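Local coordinates for protein prefoldin beta subunit 2 (Thermococcus sp., PDB 3AEI) that probably captures unfolded proteins as a subunit of the archaeal co-chaperone prefoldin and delivers them to the group II chaperonin for folding, at residues L23-M27 with Y73-I77; E34-T38 with K59-I63. The contacts are given in a common frame with arbitrary orientation. Where two conformers were deposited one is given. Residue numbers count along the deposited sequence, not the author numbering.

Interaction 1: L23-M27 with Y73-I77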
ATOM      1  N   LEU A  23      -9.321   6.103   8.132  1.00 18.04           N
ATOM      2  CA  LEU A  23     -10.310   5.191   8.701  1.00 17.80           C
ATOM      3  C   LEU A  23     -11.673   5.384   8.058  1.00 19.20           C
ATOM      4  O   LEU A  23     -12.365   4.402   7.773  1.00 19.41           O
ATOM      5  CB  LEU A  23     -10.428   5.418  10.219  1.00 18.56           C
ATOM      6  CG  LEU A  23      -9.176   5.206  11.028  1.00 18.55           C
ATOM      7  CD1 LEU A  23      -9.518   5.523  12.485  1.00 18.79           C
ATOM      8  CD2 LEU A  23      -8.687   3.766  10.883  1.00 28.14           C
ATOM      9  N   GLU A  24     -12.086   6.633   7.795  1.00 17.83           N
ATOM     10  CA  GLU A  24     -13.393   6.830   7.179  1.00 20.11           C
ATOM     11  C   GLU A  24     -13.420   6.201   5.775  1.00 19.99           C
ATOM     12  O   GLU A  24     -14.454   5.668   5.341  1.00 20.48           O
ATOM     13  CB  GLU A  24     -13.731   8.326   7.082  1.00 21.78           C
ATOM     14  CG  GLU A  24     -13.889   8.951   8.421  1.00 19.94           C
ATOM     15  CD  GLU A  24     -14.286  10.416   8.370  1.00 25.56           C
ATOM     16  OE1 GLU A  24     -13.672  11.154   7.571  1.00 28.75           O
ATOM     17  OE2 GLU A  24     -15.198  10.816   9.143  1.00 30.48           O
ATOM     18  N   LEU A  25     -12.291   6.268   5.052  1.00 20.75           N
ATOM     19  CA  LEU A  25     -12.270   5.685   3.722  1.00 16.88           C
ATOM     20  C   LEU A  25     -12.531   4.172   3.776  1.00 17.03           C
ATOM     21  O   LEU A  25     -13.328   3.632   3.007  1.00 18.94           O
ATOM     22  CB  LEU A  25     -10.918   5.955   3.001  1.00 20.14           C
ATOM     23  CG  LEU A  25     -10.736   5.180   1.681  1.00 16.05           C
ATOM     24  CD1 LEU A  25     -11.760   5.605   0.623  1.00 20.51           C
ATOM     25  CD2 LEU A  25      -9.330   5.412   1.200  1.00 21.21           C
ATOM     26  N   LYS A  26     -11.845   3.510   4.686  1.00 16.69           N
ATOM     27  CA  LYS A  26     -11.990   2.068   4.796  1.00 20.40           C
ATOM     28  C   LYS A  26     -13.397   1.775   5.259  1.00 20.27           C
ATOM     29  O   LYS A  26     -14.028   0.844   4.783  1.00 21.78           O
ATOM     30  CB  LYS A  26     -10.977   1.501   5.783  1.00 20.95           C
ATOM     31  CG  LYS A  26      -9.532   1.586   5.323  1.00 25.33           C
ATOM     32  CD  LYS A  26      -8.668   0.976   6.423  1.00 34.18           C
ATOM     33  CE  LYS A  26      -7.198   1.173   6.149  1.00 40.11           C
ATOM     34  NZ  LYS A  26      -6.763   2.553   6.495  1.00 49.43           N
ATOM     35  N   MET A  27     -13.907   2.586   6.166  1.00 19.03           N
ATOM     36  CA  MET A  27     -15.249   2.327   6.651  1.00 20.79           C
ATOM     37  C   MET A  27     -16.300   2.449   5.527  1.00 23.63           C
ATOM     38  O   MET A  27     -17.182   1.578   5.377  1.00 23.78           O
ATOM     39  CB  MET A  27     -15.577   3.256   7.837  1.00 20.24           C
ATOM     40  CG  MET A  27     -16.929   2.935   8.453  1.00 28.85           C
ATOM     41  SD  MET A  27     -17.190   4.056   9.831  1.00 29.45           S
ATOM     42  CE  MET A  27     -17.664   5.525   8.976  1.00 33.91           C
ATOM     43  N   TYR A  73     -14.154   1.117  13.528  1.00 24.90           N
ATOM     44  CA  TYR A  73     -13.802   2.384  12.884  1.00 22.95           C
ATOM     45  C   TYR A  73     -14.640   3.558  13.411  1.00 22.56           C
ATOM     46  O   TYR A  73     -14.101   4.628  13.675  1.00 26.68           O
ATOM     47  CB  TYR A  73     -13.931   2.299  11.354  1.00 22.16           C
ATOM     48  CG  TYR A  73     -12.967   1.351  10.677  1.00 19.85           C
ATOM     49  CD1 TYR A  73     -11.619   1.356  10.999  1.00 30.54           C
ATOM     50  CD2 TYR A  73     -13.396   0.511   9.648  1.00 20.19           C
ATOM     51  CE1 TYR A  73     -10.709   0.561  10.308  1.00 37.14           C
ATOM     52  CE2 TYR A  73     -12.492  -0.294   8.954  1.00 24.72           C
ATOM     53  CZ  TYR A  73     -11.155  -0.256   9.287  1.00 36.86           C
ATOM     54  OH  TYR A  73     -10.241  -1.001   8.580  1.00 34.79           O
ATOM     55  N   LYS A  74     -15.942   3.369  13.566  1.00 25.21           N
ATOM     56  CA  LYS A  74     -16.786   4.454  14.066  1.00 29.72           C
ATOM     57  C   LYS A  74     -16.261   4.977  15.400  1.00 30.57           C
ATOM     58  O   LYS A  74     -16.198   6.180  15.614  1.00 27.63           O
ATOM     59  CB  LYS A  74     -18.229   4.001  14.244  1.00 33.63           C
ATOM     60  CG  LYS A  74     -19.090   4.192  13.017  1.00 49.38           C
ATOM     61  CD  LYS A  74     -20.550   3.919  13.317  1.00 52.56           C
ATOM     62  CE  LYS A  74     -21.001   4.707  14.535  1.00 58.19           C
ATOM     63  NZ  LYS A  74     -22.478   4.690  14.716  1.00 64.85           N
ATOM     64  N   ARG A  75     -15.889   4.061  16.290  0.50 26.31           N
ATOM     65  CA  ARG A  75     -15.366   4.419  17.601  0.50 29.63           C
ATOM     66  C   ARG A  75     -14.050   5.192  17.498  0.50 27.27           C
ATOM     67  O   ARG A  75     -13.858   6.215  18.153  0.50 27.00           O
ATOM     68  CB  ARG A  75     -15.161   3.150  18.432  0.50 34.35           C
ATOM     69  CG  ARG A  75     -14.679   3.390  19.855  0.50 44.88           C
ATOM     70  CD  ARG A  75     -14.657   2.083  20.633  0.50 54.14           C
ATOM     71  NE  ARG A  75     -15.959   1.420  20.617  0.50 54.21           N
ATOM     72  CZ  ARG A  75     -17.062   1.923  21.160  0.50 52.75           C
ATOM     73  NH1 ARG A  75     -18.198   1.249  21.092  0.50 56.23           N
ATOM     74  NH2 ARG A  75     -17.030   3.098  21.775  0.50 56.76           N
ATOM     75  N   GLU A  76     -13.133   4.691  16.678  1.00 27.33           N
ATOM     76  CA  GLU A  76     -11.842   5.346  16.515  1.00 26.45           C
ATOM     77  C   GLU A  76     -12.026   6.729  15.884  1.00 22.59           C
ATOM     78  O   GLU A  76     -11.382   7.693  16.312  1.00 25.98           O
ATOM     79  CB  GLU A  76     -10.916   4.460  15.676  1.00 22.74           C
ATOM     80  CG  GLU A  76     -10.504   3.213  16.422  1.00 31.75           C
ATOM     81  CD  GLU A  76      -9.774   2.189  15.574  1.00 43.09           C
ATOM     82  OE1 GLU A  76      -9.935   2.200  14.331  1.00 33.98           O
ATOM     83  OE2 GLU A  76      -9.053   1.354  16.173  1.00 36.26           O
ATOM     84  N   ILE A  77     -12.932   6.823  14.918  1.00 22.85           N
ATOM     85  CA  ILE A  77     -13.218   8.080  14.229  1.00 22.68           C
ATOM     86  C   ILE A  77     -13.858   9.074  15.202  1.00 32.93           C
ATOM     87  O   ILE A  77     -13.511  10.256  15.210  1.00 25.83           O
ATOM     88  CB  ILE A  77     -14.157   7.850  13.026  1.00 22.70           C
ATOM     89  CG1 ILE A  77     -13.381   7.095  11.914  1.00 21.62           C
ATOM     90  CG2 ILE A  77     -14.771   9.189  12.565  1.00 21.36           C
ATOM     91  CD1 ILE A  77     -14.263   6.406  10.854  1.00 22.11           C
TER
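Apolar side chains carry most of this helix-helix contact. Leu23 and Met27, one turn apart and joined by the backbone bond from Met27 N to Leu23 O (2.9 Å), meet Tyr73 and Ile77, likewise one turn apart (Ile77 N to Tyr73 O, 2.8 Å). Leu23 CD2 lies 3.8 Å from Tyr73 CD1, and Leu23 CB is 3.8 Å from Ile77 CG1; Met27 CB approaches Tyr73 CD2 at 3.9 Å, while Met27 SD sits 3.9 Å from Ile77 CD1. These four residues supply most of the 429 Å² buried, and each member of one pair touches both members of the other. The Tyr73 ring also has Leu23 O over one face.

The remaining contacts use the aliphatic parts of polar residues. Glu24 CG reaches Ile77 CD1 at 3.5 Å, its carboxylate being held by a salt bridge to Arg20; Met27 SD meets Lys74 CG at 3.7 Å, Leu23 CD1 meets Glu76 CB at 3.6 Å, and Lys26 CD passes 3.3 Å from Tyr73 OH.

The axes of the two short segments approach to 9.7 Å, with 158° between their N-to-C directions, the nearly antiparallel arrangement of a prefoldin coiled-coil hairpin. The contact lies at the middle of helix 59-93 and about two thirds of the way along helix 2-37, where Leu23 continues onto Leu80 and Tyr73 onto Leu30; on its flank Lys26 packs on Ser51 of the second subunit.

Interaction 2: E34-T38 with K59-I63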
ATOM      1  N   GLU A  34     -21.035  -3.858   1.494  1.00 18.96           N
ATOM      2  CA  GLU A  34     -22.219  -4.463   2.143  1.00 20.11           C
ATOM      3  C   GLU A  34     -23.449  -4.273   1.262  1.00 23.05           C
ATOM      4  O   GLU A  34     -24.240  -5.190   1.077  1.00 19.90           O
ATOM      5  CB  GLU A  34     -22.452  -3.835   3.509  1.00 21.40           C
ATOM      6  CG  GLU A  34     -23.339  -4.667   4.419  1.00 30.20           C
ATOM      7  CD  GLU A  34     -23.403  -4.065   5.808  1.00 38.14           C
ATOM      8  OE1 GLU A  34     -23.525  -4.824   6.789  1.00 42.04           O
ATOM      9  OE2 GLU A  34     -23.321  -2.827   5.918  1.00 37.14           O
ATOM     10  N   GLY A  35     -23.583  -3.087   0.683  1.00 22.87           N
ATOM     11  CA  GLY A  35     -24.723  -2.854  -0.194  1.00 25.96           C
ATOM     12  C   GLY A  35     -24.766  -3.809  -1.368  1.00 28.62           C
ATOM     13  O   GLY A  35     -25.852  -4.263  -1.748  1.00 27.41           O
ATOM     14  N   ILE A  36     -23.603  -4.125  -1.942  1.00 24.52           N
ATOM     15  CA  ILE A  36     -23.531  -5.035  -3.072  1.00 24.35           C
ATOM     16  C   ILE A  36     -23.799  -6.476  -2.640  1.00 22.41           C
ATOM     17  O   ILE A  36     -24.551  -7.237  -3.293  1.00 25.09           O
ATOM     18  CB  ILE A  36     -22.149  -4.998  -3.731  1.00 23.94           C
ATOM     19  CG1 ILE A  36     -21.895  -3.581  -4.276  1.00 32.71           C
ATOM     20  CG2 ILE A  36     -22.041  -6.084  -4.797  1.00 27.95           C
ATOM     21  CD1 ILE A  36     -20.627  -3.414  -5.026  1.00 31.05           C
ATOM     22  N   ILE A  37     -23.167  -6.857  -1.539  1.00 19.60           N
ATOM     23  CA  ILE A  37     -23.298  -8.219  -1.046  1.00 19.42           C
ATOM     24  C   ILE A  37     -24.726  -8.563  -0.677  1.00 23.48           C
ATOM     25  O   ILE A  37     -25.142  -9.715  -0.806  1.00 22.13           O
ATOM     26  CB  ILE A  37     -22.377  -8.398   0.185  1.00 21.13           C
ATOM     27  CG1 ILE A  37     -20.917  -8.378  -0.284  1.00 21.86           C
ATOM     28  CG2 ILE A  37     -22.668  -9.709   0.908  1.00 20.82           C
ATOM     29  CD1 ILE A  37     -19.910  -8.081   0.883  1.00 20.27           C
ATOM     30  N   THR A  38     -25.477  -7.572  -0.229  1.00 25.19           N
ATOM     31  CA  THR A  38     -26.844  -7.852   0.166  1.00 28.91           C
ATOM     32  C   THR A  38     -27.826  -7.545  -0.961  1.00 30.68           C
ATOM     33  O   THR A  38     -29.029  -7.573  -0.741  1.00 35.47           O
ATOM     34  CB  THR A  38     -27.220  -7.066   1.427  1.00 24.07           C
ATOM     35  OG1 THR A  38     -27.163  -5.645   1.151  1.00 28.87           O
ATOM     36  CG2 THR A  38     -26.286  -7.414   2.574  1.00 26.61           C
ATOM     37  N   LYS A  59     -21.245 -15.006   2.500  1.00 20.81           N
ATOM     38  CA  LYS A  59     -21.953 -13.739   2.603  1.00 19.47           C
ATOM     39  C   LYS A  59     -22.149 -13.370   4.078  1.00 20.63           C
ATOM     40  O   LYS A  59     -21.901 -12.250   4.476  1.00 20.59           O
ATOM     41  CB  LYS A  59     -23.315 -13.860   1.895  1.00 26.03           C
ATOM     42  CG  LYS A  59     -24.236 -12.694   2.147  1.00 30.76           C
ATOM     43  CD  LYS A  59     -25.588 -12.925   1.472  1.00 41.19           C
ATOM     44  CE  LYS A  59     -26.593 -11.834   1.839  1.00 49.71           C
ATOM     45  NZ  LYS A  59     -27.955 -12.063   1.259  1.00 53.85           N
ATOM     46  N   ASP A  60     -22.599 -14.309   4.909  1.00 20.13           N
ATOM     47  CA  ASP A  60     -22.797 -14.029   6.326  1.00 24.18           C
ATOM     48  C   ASP A  60     -21.492 -13.657   7.030  1.00 23.58           C
ATOM     49  O   ASP A  60     -21.469 -12.774   7.881  1.00 21.26           O
ATOM     50  CB  ASP A  60     -23.450 -15.239   7.016  1.00 29.48           C
ATOM     51  CG  ASP A  60     -24.942 -15.360   6.705  1.00 49.73           C
ATOM     52  OD1 ASP A  60     -25.591 -16.260   7.286  1.00 60.73           O
ATOM     53  OD2 ASP A  60     -25.469 -14.564   5.892  1.00 52.62           O
ATOM     54  N   GLU A  61     -20.385 -14.305   6.659  1.00 20.11           N
ATOM     55  CA  GLU A  61     -19.126 -13.973   7.294  1.00 19.35           C
ATOM     56  C   GLU A  61     -18.711 -12.568   6.875  1.00 19.82           C
ATOM     57  O   GLU A  61     -18.181 -11.804   7.679  1.00 19.12           O
ATOM     58  CB  GLU A  61     -18.039 -14.977   6.873  1.00 20.75           C
ATOM     59  CG  GLU A  61     -18.239 -16.381   7.529  1.00 23.40           C
ATOM     60  CD  GLU A  61     -17.317 -17.479   6.984  1.00 25.74           C
ATOM     61  OE1 GLU A  61     -16.821 -17.373   5.849  1.00 23.55           O
ATOM     62  OE2 GLU A  61     -17.112 -18.497   7.705  1.00 27.49           O
ATOM     63  N   ALA A  62     -18.955 -12.239   5.612  1.00 19.11           N
ATOM     64  CA  ALA A  62     -18.586 -10.918   5.079  1.00 17.07           C
ATOM     65  C   ALA A  62     -19.381  -9.827   5.774  1.00 18.41           C
ATOM     66  O   ALA A  62     -18.830  -8.822   6.181  1.00 16.96           O
ATOM     67  CB  ALA A  62     -18.842 -10.871   3.570  1.00 17.02           C
ATOM     68  N   ILE A  63     -20.679 -10.047   5.940  1.00 18.98           N
ATOM     69  CA  ILE A  63     -21.495  -9.055   6.614  1.00 19.27           C
ATOM     70  C   ILE A  63     -21.013  -8.894   8.077  1.00 23.09           C
ATOM     71  O   ILE A  63     -20.909  -7.775   8.589  1.00 18.76           O
ATOM     72  CB  ILE A  63     -23.012  -9.453   6.538  1.00 19.60           C
ATOM     73  CG1 ILE A  63     -23.475  -9.383   5.085  1.00 23.45           C
ATOM     74  CG2 ILE A  63     -23.842  -8.503   7.407  1.00 22.27           C
ATOM     75  CD1 ILE A  63     -24.845 -10.012   4.846  1.00 24.92           C
TER
HETATM   76  O   HOH W   1     -27.623 -11.044  -1.325  1.00 36.06           O
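This is a small, mainly apolar contact with a water bridge, placed where helix 2-37 ends and helix 59-93 begins. Ile37 is central: its CB points toward the opposing segment, its CG2 lies 3.6 Å from Lys59 CG and 4.3 Å from Ile63 CG1, and its CD1 is 4.0 Å from Ala62 CB. Thr38 CG2 adds a 3.7 Å approach to Ile63 CD1. In all 262 Å² is buried. Glu34 CA lies 6.4 Å from Ile63 CA, and Ile37 CA lies 6.8 Å from Lys59 CA, so the two segments run in opposite senses.

The antiparallel run fits the prefoldin beta-subunit fold, in which a beta hairpin, here strands 46-50 and 53-57, connects the two coiled-coil helices. Ile46 of the first strand touches both Ile37 and Ala62, and Val55 of the second subunit packs on Ile37.

Thr38 is the first residue to leave helical angles; its OG1 and N each donate to Glu34 O at 3.0 Å. At the same end, one water donates to Ile37 O (2.9 Å) and accepts from Lys59 NZ (2.8 Å), an indirect polar link between the segments. One turn back from the helix end, Glu34 OE1 rests 3.7 Å from Ile63 CG2, and its other carboxylate oxygen, OE2, makes a weak, long ion pair with Arg70.

Both interactions join helix 2-37 to helix 59-93, at points whose centres are 18 Å apart and whose nearest atoms are about 8 Å apart, so they do not touch. Interaction 1 is close to the centre of the chain (2 Å between centres) yet is largely a surface contact, with one buried residue among eight that touch, as befits a slender two-helix arm. Interaction 2, 18 Å from that centre, has two buried residues among six, because the strand region and a second subunit help cover it. Interaction 1 buries more area, with an aromatic ring and a methionine among its aliphatic groups, whereas interaction 2 rests on isoleucines, an alanine and a lysine stem, and adds a water bridge.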